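Local coordinates for protein tRNA endonuclease VMS1 (Saccharomyces cerevisiae, PDB 5WHG) that cleaves peptidyl-tRNAs left on the 60S ribosomal subunit after translation stalls, releasing incomplete polypeptides for degradation in ribosome-associated quality control, at residues K19-F25 with W358-L364; I222-L228 with Q244-F248; C310-R316 with R338-F342. The contacts are given in a common frame with arbitrary orientation. Numbering follows the deposited sequence.

Interaction 1. Residues K19-F25 with W358-L364; sequences KNDLYIF and WCELSYL
K19-F25 runs from a short 3-10 turn at K19-N20 into an irregular loop that lies against the C-terminal end of helix 351-362 and the residues that follow it. Y23 and Y363 form a single backbone bridge, CA to CA 4.5 Å. Two straight bonds flank it: I24 N to S362 O at 2.8 Å and L364 N to L22 O at 3.0 Å.

K19, extended with chi1 to chi3 all t, brings NZ over one face of the Y363 ring (chi1 m), a cation-pi contact 4.3 Å from the centroid. Y23 (chi1 t) sets CD1 over the opposite face, 3.5 Å from Y363 CZ, with the two ring planes at 59°. Y23 OH bonds H225 O and receives a weak bond from W358 NE1 at 3.4 Å; a water donates to Y23 OH (3.0 Å) and accepts a weak bond from W358 NE1 (3.2 Å). S362, p at chi1, turns OG back to W358 O (2.7 Å) along the helix. I24 CG1 meets L364 CD2 at 3.6 Å, and F25 CE2 meets W358 CZ2 at 3.6 Å. F25 also stacks on H225 and meets W198 edge-to-face, while I24 and L364 pack on strand 176-179.

Two backbone bonds thus fix the register, and the Y363 ring, with K19 NZ over one face and Y23 over the other, joins an apolar layer in holding the segments together without a salt bridge.

Interaction 2. Residues I222-L228 with Q244-F248; sequences IVSHQRL and QAVNF
Strand 217-224 ends beside the beginning of edge strand 247-255, and the two run antiparallel in the mixed sheet of the VLRF1 domain. V223 and F248 are a non-hydrogen-bonded pair, CA to CA 4.4 Å. Beyond S224 the chain leaves the strand, and L228 comes back to A245 with CA atoms 4.4 Å apart.

Backbone polar contacts come first. S224 N donates to N247 O at 2.8 Å. On the other side of the same S224-N247 pair a water stands in for the second bond: it donates to S224 O (2.6 Å) and to Q226 O (2.7 Å) and accepts from N247 N (2.5 Å). Within the turn, S224 OG accepts from Q226 N at 2.8 Å, an ST turn. CA-H...O contacts supplement these: F248 CA to I222 O at 3.4 Å and R227 CA to A245 O at 3.5 Å.

Among apolar contacts, V223 (chi1 p) and F248 (chi1 m) lie on the same face, with V223 CB at the edge of the F248 ring, 3.6 Å from CE1. V223 CG2 touches V246 CG1 at 3.9 Å; helix 351-362 covers this side through W358. L228, whose CA-to-CB bond points toward 244-248, has CB 4.3 Å from A245 CB. N247 (chi1 t) points to the same face as S224, its ND2 packing 4.0 Å from both S224 CB and L228 CD2. The guanidinium of R227 leads away from A245 and forms a salt bridge with D26.

Water thus completes the strand pairing where the chain turns away, while an apolar strip of valines and phenylalanine closes the face toward the helix.

Interaction 3. Residues C310-R316 with R338-F342; sequences CDNIFIR and RIKSF
This is a parallel strand pair at one edge of the mixed sheet: strand 313-316 beside the outermost strand 339-340, the two strands of a beta-alpha-beta unit whose connection includes helix 320-323. I313 pairs with I339 (CA to CA 4.7 Å) and F314 with K340 (4.9 Å).

Three backbone bonds set the register in the staggered pattern of parallel strands: I313 N to R338 O at 2.9 Å, K340 N to I313 O at 2.9 Å, and I315 N to K340 O at 3.0 Å. I339 CA also approaches I313 O, and F314 CA approaches K340 O, each at 3.2 Å in a CA-H...O contact.

On one face, I313 CB lies 4.2 Å from I339 CG1, and I315 CD1 reaches I339 CG2 at 4.0 Å. I313 CD1 sits over the guanidinium of R338, 3.7 Å from CZ, while R338 NH1 donates to C310 O at 3.2 Å and NH2 forms a salt bridge with D336. On the face with F314, K340 is stretched out (m, then t throughout) so that NZ gives N312 OD1 a 2.7 Å bond; S181 O and F183 O also accept from it. F342, m at chi1, turns its ring against F314: F314 CB stands over the ring, 3.8 Å from its centroid, a CH-pi contact. L361 and A357 of helix 351-362 pack against F314 and F342 respectively. At the far end, R316 NE bonds T346 OG1.

The charged ends of R338 and K340 are thus spent on carbonyl and amide oxygens and on D336, leaving isoleucines on one face and phenylalanines facing helix 351-362 to supply the apolar packing.

In the fold
Interaction 1 closes a long loop in the chain, joining the N-terminal region to the end of helix 351-362; interactions 2 and 3 lie in series inside it. Those two belong to the same mixed sheet, at its opposite outermost strands, 247-255 and 339-340, with centres about 16 Å apart. Interaction 1 is centred about 11 Å from interaction 2 and 17 Å from interaction 3. Helix 351-362 ties all three together: W358 faces 222-228, and L361 packs on F314 and F342. H225 adds a second junction, stacking on F25 and touching D311. The N-terminal segment thus packs on the end of a helix of the VLRF1 region, the domain that mediates 60S binding.

Interaction 1. Residues K19-F25 with W358-L364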
loop_
_atom_site.group_PDB
_atom_site.type_symbol
_atom_site.label_atom_id
_atom_site.label_comp_id
_atom_site.label_asym_id
_atom_site.label_seq_id
_atom_site.Cartn_x
_atom_site.Cartn_y
_atom_site.Cartn_z
ATOM N N LYS A 19 -12.532 -5.392 -13.437
ATOM C CA LYS A 19 -11.477 -4.971 -12.518
ATOM C C LYS A 19 -12.002 -4.832 -11.093
ATOM O O LYS A 19 -11.264 -5.081 -10.134
ATOM C CB LYS A 19 -10.830 -3.658 -12.979
ATOM C CG LYS A 19 -9.449 -3.432 -12.337
ATOM C CD LYS A 19 -8.762 -2.137 -12.760
ATOM C CE LYS A 19 -7.258 -2.206 -12.465
ATOM N NZ LYS A 19 -6.660 -0.935 -11.936
ATOM N N ASN A 20 -13.277 -4.468 -10.935
ATOM C CA ASN A 20 -13.868 -4.360 -9.607
ATOM C C ASN A 20 -13.814 -5.672 -8.840
ATOM O O ASN A 20 -13.847 -5.658 -7.606
ATOM C CB ASN A 20 -15.326 -3.892 -9.723
ATOM C CG ASN A 20 -15.549 -2.524 -9.114
ATOM O OD1 ASN A 20 -14.833 -2.120 -8.203
ATOM N ND2 ASN A 20 -16.547 -1.805 -9.615
ATOM N N ASP A 21 -13.745 -6.803 -9.544
ATOM C CA ASP A 21 -13.716 -8.126 -8.940
ATOM C C ASP A 21 -12.288 -8.622 -8.694
ATOM O O ASP A 21 -12.083 -9.825 -8.476
ATOM C CB ASP A 21 -14.469 -9.138 -9.821
ATOM C CG ASP A 21 -15.859 -8.656 -10.254
ATOM O OD1 ASP A 21 -16.532 -7.935 -9.484
ATOM O OD2 ASP A 21 -16.283 -9.022 -11.376
ATOM N N LEU A 22 -11.304 -7.721 -8.721
ATOM C CA LEU A 22 -9.903 -8.104 -8.763
ATOM C C LEU A 22 -9.075 -7.396 -7.701
ATOM O O LEU A 22 -7.844 -7.536 -7.697
ATOM C CB LEU A 22 -9.318 -7.822 -10.153
ATOM C CG LEU A 22 -9.885 -8.702 -11.271
ATOM C CD1 LEU A 22 -9.368 -8.274 -12.638
ATOM C CD2 LEU A 22 -9.582 -10.180 -11.017
ATOM N N TYR A 23 -9.710 -6.631 -6.816
ATOM C CA TYR A 23 -8.976 -5.962 -5.750
ATOM C C TYR A 23 -8.444 -6.994 -4.761
ATOM O O TYR A 23 -9.217 -7.731 -4.138
ATOM C CB TYR A 23 -9.865 -4.949 -5.037
ATOM C CG TYR A 23 -9.114 -4.062 -4.067
ATOM C CD1 TYR A 23 -8.145 -3.176 -4.513
ATOM C CD2 TYR A 23 -9.379 -4.104 -2.709
ATOM C CE1 TYR A 23 -7.467 -2.364 -3.634
ATOM C CE2 TYR A 23 -8.698 -3.289 -1.823
ATOM C CZ TYR A 23 -7.749 -2.427 -2.291
ATOM O OH TYR A 23 -7.078 -1.622 -1.411
ATOM N N ILE A 24 -7.120 -7.018 -4.596
ATOM C CA ILE A 24 -6.459 -8.052 -3.818
ATOM C C ILE A 24 -6.942 -8.122 -2.367
ATOM O O ILE A 24 -6.880 -9.192 -1.753
ATOM C CB ILE A 24 -4.940 -7.821 -3.920
ATOM C CG1 ILE A 24 -4.476 -8.162 -5.339
ATOM C CG2 ILE A 24 -4.187 -8.654 -2.904
ATOM C CD1 ILE A 24 -3.164 -7.519 -5.710
ATOM N N PHE A 25 -7.475 -7.031 -1.812
ATOM C CA PHE A 25 -7.915 -7.023 -0.421
ATOM C C PHE A 25 -9.429 -7.155 -0.262
ATOM O O PHE A 25 -9.957 -6.900 0.827
ATOM C CB PHE A 25 -7.414 -5.758 0.272
ATOM C CG PHE A 25 -5.919 -5.612 0.238
ATOM C CD1 PHE A 25 -5.106 -6.557 0.858
ATOM C CD2 PHE A 25 -5.325 -4.550 -0.424
ATOM C CE1 PHE A 25 -3.731 -6.440 0.832
ATOM C CE2 PHE A 25 -3.946 -4.426 -0.454
ATOM C CZ PHE A 25 -3.149 -5.369 0.181
ATOM N N TRP A 358 -0.764 2.890 -6.193
ATOM C CA TRP A 358 -1.505 1.963 -5.340
ATOM C C TRP A 358 -2.430 1.072 -6.160
ATOM O O TRP A 358 -2.464 -0.147 -5.963
ATOM C CB TRP A 358 -2.307 2.707 -4.269
ATOM C CG TRP A 358 -2.991 1.740 -3.336
ATOM C CD1 TRP A 358 -4.337 1.576 -3.156
ATOM C CD2 TRP A 358 -2.352 0.774 -2.486
ATOM N NE1 TRP A 358 -4.578 0.580 -2.232
ATOM C CE2 TRP A 358 -3.380 0.066 -1.810
ATOM C CE3 TRP A 358 -1.015 0.440 -2.230
ATOM C CZ2 TRP A 358 -3.109 -0.959 -0.883
ATOM C CZ3 TRP A 358 -0.745 -0.584 -1.315
ATOM C CH2 TRP A 358 -1.796 -1.269 -0.647
ATOM N N CYS A 359 -3.194 1.658 -7.084
ATOM C CA CYS A 359 -4.082 0.833 -7.902
ATOM C C CYS A 359 -3.288 -0.175 -8.715
ATOM O O CYS A 359 -3.735 -1.308 -8.915
ATOM C CB CYS A 359 -4.941 1.694 -8.822
ATOM S SG CYS A 359 -6.218 2.647 -7.978
ATOM N N GLU A 360 -2.094 0.218 -9.169
ATOM C CA GLU A 360 -1.194 -0.686 -9.883
ATOM C C GLU A 360 -0.675 -1.830 -9.002
ATOM O O GLU A 360 -0.351 -2.900 -9.524
ATOM C CB GLU A 360 -0.024 0.113 -10.454
ATOM C CG GLU A 360 1.008 -0.710 -11.172
ATOM C CD GLU A 360 0.399 -1.536 -12.274
ATOM O OE1 GLU A 360 0.758 -2.727 -12.377
ATOM O OE2 GLU A 360 -0.451 -0.997 -13.025
ATOM N N LEU A 361 -0.561 -1.637 -7.682
ATOM C CA LEU A 361 -0.112 -2.729 -6.817
ATOM C C LEU A 361 -1.251 -3.596 -6.285
ATOM O O LEU A 361 -1.027 -4.770 -5.953
ATOM C CB LEU A 361 0.664 -2.186 -5.612
ATOM C CG LEU A 361 2.065 -1.582 -5.733
ATOM C CD1 LEU A 361 2.306 -0.612 -4.577
ATOM C CD2 LEU A 361 3.121 -2.673 -5.727
ATOM N N SER A 362 -2.461 -3.059 -6.201
ATOM C CA SER A 362 -3.496 -3.665 -5.389
ATOM C C SER A 362 -4.566 -4.393 -6.194
ATOM O O SER A 362 -5.505 -4.936 -5.597
ATOM C CB SER A 362 -4.129 -2.587 -4.496
ATOM O OG SER A 362 -4.688 -1.541 -5.276
ATOM N N TYR A 363 -4.452 -4.445 -7.521
ATOM C CA TYR A 363 -5.396 -5.177 -8.364
ATOM C C TYR A 363 -4.660 -6.275 -9.117
ATOM O O TYR A 363 -3.558 -6.055 -9.637
ATOM C CB TYR A 363 -6.106 -4.261 -9.369
ATOM C CG TYR A 363 -7.133 -3.355 -8.739
ATOM C CD1 TYR A 363 -6.756 -2.136 -8.170
ATOM C CD2 TYR A 363 -8.485 -3.706 -8.718
ATOM C CE1 TYR A 363 -7.688 -1.302 -7.588
ATOM C CE2 TYR A 363 -9.433 -2.870 -8.143
ATOM C CZ TYR A 363 -9.024 -1.673 -7.574
ATOM O OH TYR A 363 -9.944 -0.835 -6.994
ATOM N N LEU A 364 -5.269 -7.457 -9.177
ATOM C CA LEU A 364 -4.655 -8.524 -9.953
ATOM C C LEU A 364 -4.598 -8.117 -11.423
ATOM O O LEU A 364 -5.413 -7.326 -11.900
ATOM C CB LEU A 364 -5.430 -9.828 -9.779
ATOM C CG LEU A 364 -5.468 -10.454 -8.386
ATOM C CD1 LEU A 364 -6.269 -11.737 -8.422
ATOM C CD2 LEU A 364 -4.060 -10.707 -7.822
HETATM O O HOH W 1 -7.746 1.189 -2.209
#

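Interaction 2. Residues I222-L228 with Q244-F248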
loop_
_atom_site.group_PDB
_atom_site.type_symbol
_atom_site.label_atom_id
_atom_site.label_comp_id
_atom_site.label_asym_id
_atom_site.label_seq_id
_atom_site.Cartn_x
_atom_site.Cartn_y
_atom_site.Cartn_z
ATOM N N ILE A 222 -0.479 7.562 3.735
ATOM C CA ILE A 222 -0.818 6.328 4.446
ATOM C C ILE A 222 -2.120 5.816 3.829
ATOM O O ILE A 222 -3.162 6.474 3.924
ATOM C CB ILE A 222 -0.966 6.551 5.962
ATOM C CG1 ILE A 222 0.321 7.109 6.596
ATOM C CG2 ILE A 222 -1.374 5.265 6.653
ATOM C CD1 ILE A 222 1.573 6.229 6.431
ATOM N N VAL A 223 -2.075 4.661 3.162
ATOM C CA VAL A 223 -3.226 4.146 2.421
ATOM C C VAL A 223 -3.865 3.016 3.219
ATOM O O VAL A 223 -3.170 2.125 3.725
ATOM C CB VAL A 223 -2.822 3.664 1.013
ATOM C CG1 VAL A 223 -1.734 2.574 1.090
ATOM C CG2 VAL A 223 -4.050 3.148 0.240
ATOM N N SER A 224 -5.186 3.059 3.347
ATOM C CA SER A 224 -5.922 1.946 3.924
ATOM C C SER A 224 -6.144 0.859 2.883
ATOM O O SER A 224 -6.452 1.146 1.724
ATOM C CB SER A 224 -7.271 2.412 4.456
ATOM O OG SER A 224 -8.240 1.391 4.292
ATOM N N HIS A 225 -6.014 -0.398 3.301
ATOM C CA HIS A 225 -6.316 -1.494 2.393
ATOM C C HIS A 225 -7.805 -1.620 2.101
ATOM O O HIS A 225 -8.174 -2.297 1.135
ATOM C CB HIS A 225 -5.761 -2.804 2.951
ATOM C CG HIS A 225 -4.266 -2.827 3.060
ATOM N ND1 HIS A 225 -3.555 -3.980 3.324
ATOM C CD2 HIS A 225 -3.344 -1.839 2.934
ATOM C CE1 HIS A 225 -2.261 -3.698 3.374
ATOM N NE2 HIS A 225 -2.105 -2.407 3.136
ATOM N N GLN A 226 -8.667 -0.956 2.869
ATOM C CA GLN A 226 -10.094 -0.990 2.588
ATOM C C GLN A 226 -10.446 0.015 1.498
ATOM O O GLN A 226 -10.031 1.175 1.560
ATOM C CB GLN A 226 -10.896 -0.683 3.852
ATOM C CG GLN A 226 -12.393 -1.015 3.739
ATOM C CD GLN A 226 -12.669 -2.484 4.028
ATOM O OE1 GLN A 226 -11.780 -3.334 3.912
ATOM N NE2 GLN A 226 -13.901 -2.788 4.425
ATOM N N ARG A 227 -11.248 -0.421 0.527
ATOM C CA ARG A 227 -11.718 0.432 -0.558
ATOM C C ARG A 227 -12.956 1.228 -0.142
ATOM O O ARG A 227 -13.411 1.173 1.001
ATOM C CB ARG A 227 -12.025 -0.412 -1.786
ATOM C CG ARG A 227 -10.857 -0.666 -2.703
ATOM C CD ARG A 227 -11.358 -1.326 -3.980
ATOM N NE ARG A 227 -12.354 -2.357 -3.690
ATOM C CZ ARG A 227 -13.047 -3.017 -4.616
ATOM N NH1 ARG A 227 -12.860 -2.758 -5.906
ATOM N NH2 ARG A 227 -13.925 -3.939 -4.246
ATOM N N LEU A 228 -13.520 1.969 -1.088
ATOM C CA LEU A 228 -14.661 2.839 -0.820
ATOM C C LEU A 228 -15.759 2.579 -1.855
ATOM O O LEU A 228 -15.840 1.514 -2.482
ATOM C CB LEU A 228 -14.216 4.313 -0.801
ATOM C CG LEU A 228 -13.134 4.812 0.179
ATOM C CD1 LEU A 228 -12.882 6.312 0.012
ATOM C CD2 LEU A 228 -13.445 4.505 1.643
ATOM N N GLN A 244 -11.006 6.632 -7.341
ATOM C CA GLN A 244 -11.846 7.292 -6.357
ATOM C C GLN A 244 -12.092 6.444 -5.114
ATOM O O GLN A 244 -12.591 6.970 -4.114
ATOM C CB GLN A 244 -13.168 7.681 -7.000
ATOM C CG GLN A 244 -13.755 8.932 -6.412
ATOM C CD GLN A 244 -15.029 9.323 -7.098
ATOM O OE1 GLN A 244 -15.399 8.737 -8.118
ATOM N NE2 GLN A 244 -15.717 10.316 -6.546
ATOM N N ALA A 245 -11.747 5.160 -5.141
ATOM C CA ALA A 245 -11.987 4.270 -4.019
ATOM C C ALA A 245 -10.758 4.093 -3.137
ATOM O O ALA A 245 -10.847 3.421 -2.100
ATOM C CB ALA A 245 -12.479 2.903 -4.523
ATOM N N VAL A 246 -9.616 4.667 -3.525
ATOM C CA VAL A 246 -8.418 4.619 -2.693
ATOM C C VAL A 246 -8.636 5.491 -1.465
ATOM O O VAL A 246 -8.959 6.680 -1.580
ATOM C CB VAL A 246 -7.185 5.085 -3.483
ATOM C CG1 VAL A 246 -5.942 5.014 -2.612
ATOM C CG2 VAL A 246 -6.988 4.264 -4.741
ATOM N N ASN A 247 -8.451 4.916 -0.281
ATOM C CA ASN A 247 -8.655 5.647 0.965
ATOM C C ASN A 247 -7.300 6.017 1.572
ATOM O O ASN A 247 -6.622 5.169 2.163
ATOM C CB ASN A 247 -9.482 4.815 1.929
ATOM C CG ASN A 247 -9.811 5.557 3.184
ATOM O OD1 ASN A 247 -9.581 6.764 3.288
ATOM N ND2 ASN A 247 -10.373 4.846 4.148
ATOM N N PHE A 248 -6.911 7.292 1.429
ATOM C CA PHE A 248 -5.675 7.801 2.020
ATOM C C PHE A 248 -6.012 8.361 3.395
ATOM O O PHE A 248 -6.634 9.415 3.502
ATOM C CB PHE A 248 -5.015 8.870 1.146
ATOM C CG PHE A 248 -4.176 8.327 0.003
ATOM C CD1 PHE A 248 -3.876 6.973 -0.099
ATOM C CD2 PHE A 248 -3.696 9.190 -0.985
ATOM C CE1 PHE A 248 -3.117 6.480 -1.165
ATOM C CE2 PHE A 248 -2.934 8.715 -2.054
ATOM C CZ PHE A 248 -2.643 7.357 -2.146
HETATM O O HOH W 2 -8.101 2.477 0.235
#

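Interaction 3. Residues C310-R316 with R338-F342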
loop_
_atom_site.group_PDB
_atom_site.type_symbol
_atom_site.label_atom_id
_atom_site.label_comp_id
_atom_site.label_asym_id
_atom_site.label_seq_id
_atom_site.Cartn_x
_atom_site.Cartn_y
_atom_site.Cartn_z
ATOM N N CYS A 310 2.491 -0.420 9.514
ATOM C CA CYS A 310 2.283 -0.659 8.081
ATOM C C CYS A 310 2.759 -2.042 7.672
ATOM O O CYS A 310 3.811 -2.505 8.118
ATOM C CB CYS A 310 3.006 0.373 7.220
ATOM S SG CYS A 310 2.154 1.900 7.098
ATOM N N ASP A 311 1.977 -2.689 6.802
ATOM C CA ASP A 311 2.429 -3.902 6.122
ATOM C C ASP A 311 3.698 -3.627 5.323
ATOM O O ASP A 311 4.749 -4.224 5.567
ATOM C CB ASP A 311 1.330 -4.422 5.183
ATOM C CG ASP A 311 0.286 -5.289 5.889
ATOM O OD1 ASP A 311 -0.095 -4.977 7.045
ATOM O OD2 ASP A 311 -0.175 -6.276 5.255
ATOM N N ASN A 312 3.600 -2.725 4.348
ATOM C CA ASN A 312 4.702 -2.352 3.483
ATOM C C ASN A 312 4.877 -0.844 3.493
ATOM O O ASN A 312 3.917 -0.086 3.678
ATOM C CB ASN A 312 4.474 -2.828 2.045
ATOM C CG ASN A 312 4.358 -4.340 1.945
ATOM O OD1 ASN A 312 5.309 -5.080 2.210
ATOM N ND2 ASN A 312 3.197 -4.802 1.542
ATOM N N ILE A 313 6.118 -0.421 3.281
ATOM C CA ILE A 313 6.455 0.979 3.070
ATOM C C ILE A 313 7.155 1.083 1.708
ATOM O O ILE A 313 8.346 0.767 1.585
ATOM C CB ILE A 313 7.315 1.529 4.213
ATOM C CG1 ILE A 313 6.538 1.413 5.534
ATOM C CG2 ILE A 313 7.689 2.964 3.941
ATOM C CD1 ILE A 313 7.398 1.438 6.821
ATOM N N PHE A 314 6.417 1.521 0.678
ATOM C CA PHE A 314 6.937 1.670 -0.687
ATOM C C PHE A 314 7.535 3.061 -0.887
ATOM O O PHE A 314 6.851 4.069 -0.686
ATOM C CB PHE A 314 5.836 1.429 -1.723
ATOM C CG PHE A 314 5.410 -0.011 -1.826
ATOM C CD1 PHE A 314 6.265 -0.969 -2.368
ATOM C CD2 PHE A 314 4.161 -0.417 -1.363
ATOM C CE1 PHE A 314 5.881 -2.305 -2.440
ATOM C CE2 PHE A 314 3.772 -1.752 -1.440
ATOM C CZ PHE A 314 4.631 -2.696 -1.971
ATOM N N ILE A 315 8.799 3.113 -1.304
ATOM C CA ILE A 315 9.537 4.365 -1.465
ATOM C C ILE A 315 10.176 4.394 -2.842
ATOM O O ILE A 315 10.866 3.443 -3.228
ATOM C CB ILE A 315 10.633 4.528 -0.396
ATOM C CG1 ILE A 315 10.077 4.276 0.991
ATOM C CG2 ILE A 315 11.221 5.943 -0.435
ATOM C CD1 ILE A 315 11.034 4.735 2.091
ATOM N N ARG A 316 9.984 5.484 -3.571
ATOM C CA ARG A 316 10.789 5.760 -4.757
ATOM C C ARG A 316 11.670 6.973 -4.502
ATOM O O ARG A 316 11.165 8.083 -4.276
ATOM C CB ARG A 316 9.964 6.005 -6.024
ATOM C CG ARG A 316 10.938 6.511 -7.114
ATOM C CD ARG A 316 10.466 6.418 -8.539
ATOM N NE ARG A 316 9.377 7.344 -8.876
ATOM C CZ ARG A 316 9.408 8.675 -8.757
ATOM N NH1 ARG A 316 10.469 9.317 -8.273
ATOM N NH2 ARG A 316 8.342 9.373 -9.110
ATOM N N ARG A 338 10.108 -4.185 5.470
ATOM C CA ARG A 338 8.908 -3.569 4.906
ATOM C C ARG A 338 9.223 -2.511 3.853
ATOM O O ARG A 338 8.361 -2.200 3.020
ATOM C CB ARG A 338 8.079 -2.933 6.016
ATOM C CG ARG A 338 7.581 -3.914 7.033
ATOM C CD ARG A 338 6.923 -3.183 8.181
ATOM N NE ARG A 338 7.863 -2.238 8.755
ATOM C CZ ARG A 338 7.497 -1.186 9.467
ATOM N NH1 ARG A 338 6.203 -0.960 9.664
ATOM N NH2 ARG A 338 8.413 -0.353 9.950
ATOM N N ILE A 339 10.423 -1.943 3.879
ATOM C CA ILE A 339 10.771 -0.855 2.975
ATOM C C ILE A 339 11.152 -1.440 1.622
ATOM O O ILE A 339 12.077 -2.247 1.519
ATOM C CB ILE A 339 11.901 0.000 3.559
ATOM C CG1 ILE A 339 11.417 0.668 4.845
ATOM C CG2 ILE A 339 12.342 1.014 2.557
ATOM C CD1 ILE A 339 12.390 1.598 5.470
ATOM N N LYS A 340 10.433 -1.037 0.577
ATOM C CA LYS A 340 10.549 -1.682 -0.721
ATOM C C LYS A 340 10.414 -0.663 -1.839
ATOM O O LYS A 340 9.652 0.304 -1.739
ATOM C CB LYS A 340 9.480 -2.758 -0.895
ATOM C CG LYS A 340 9.480 -3.812 0.190
ATOM C CD LYS A 340 8.253 -4.666 0.043
ATOM C CE LYS A 340 8.156 -5.662 1.159
ATOM N NZ LYS A 340 7.068 -6.617 0.862
ATOM N N SER A 341 11.142 -0.908 -2.923
ATOM C CA SER A 341 10.904 -0.169 -4.151
ATOM C C SER A 341 9.505 -0.434 -4.694
ATOM O O SER A 341 8.863 -1.443 -4.391
ATOM C CB SER A 341 11.923 -0.558 -5.211
ATOM O OG SER A 341 13.166 0.013 -4.898
ATOM N N PHE A 342 9.042 0.495 -5.513
ATOM C CA PHE A 342 7.910 0.225 -6.387
ATOM C C PHE A 342 8.365 -0.679 -7.530
ATOM O O PHE A 342 9.330 -0.348 -8.225
ATOM C CB PHE A 342 7.343 1.526 -6.955
ATOM C CG PHE A 342 6.595 2.370 -5.955
ATOM C CD1 PHE A 342 5.231 2.201 -5.768
ATOM C CD2 PHE A 342 7.244 3.364 -5.239
ATOM C CE1 PHE A 342 4.520 2.999 -4.885
ATOM C CE2 PHE A 342 6.540 4.171 -4.331
ATOM C CZ PHE A 342 5.179 3.991 -4.163
#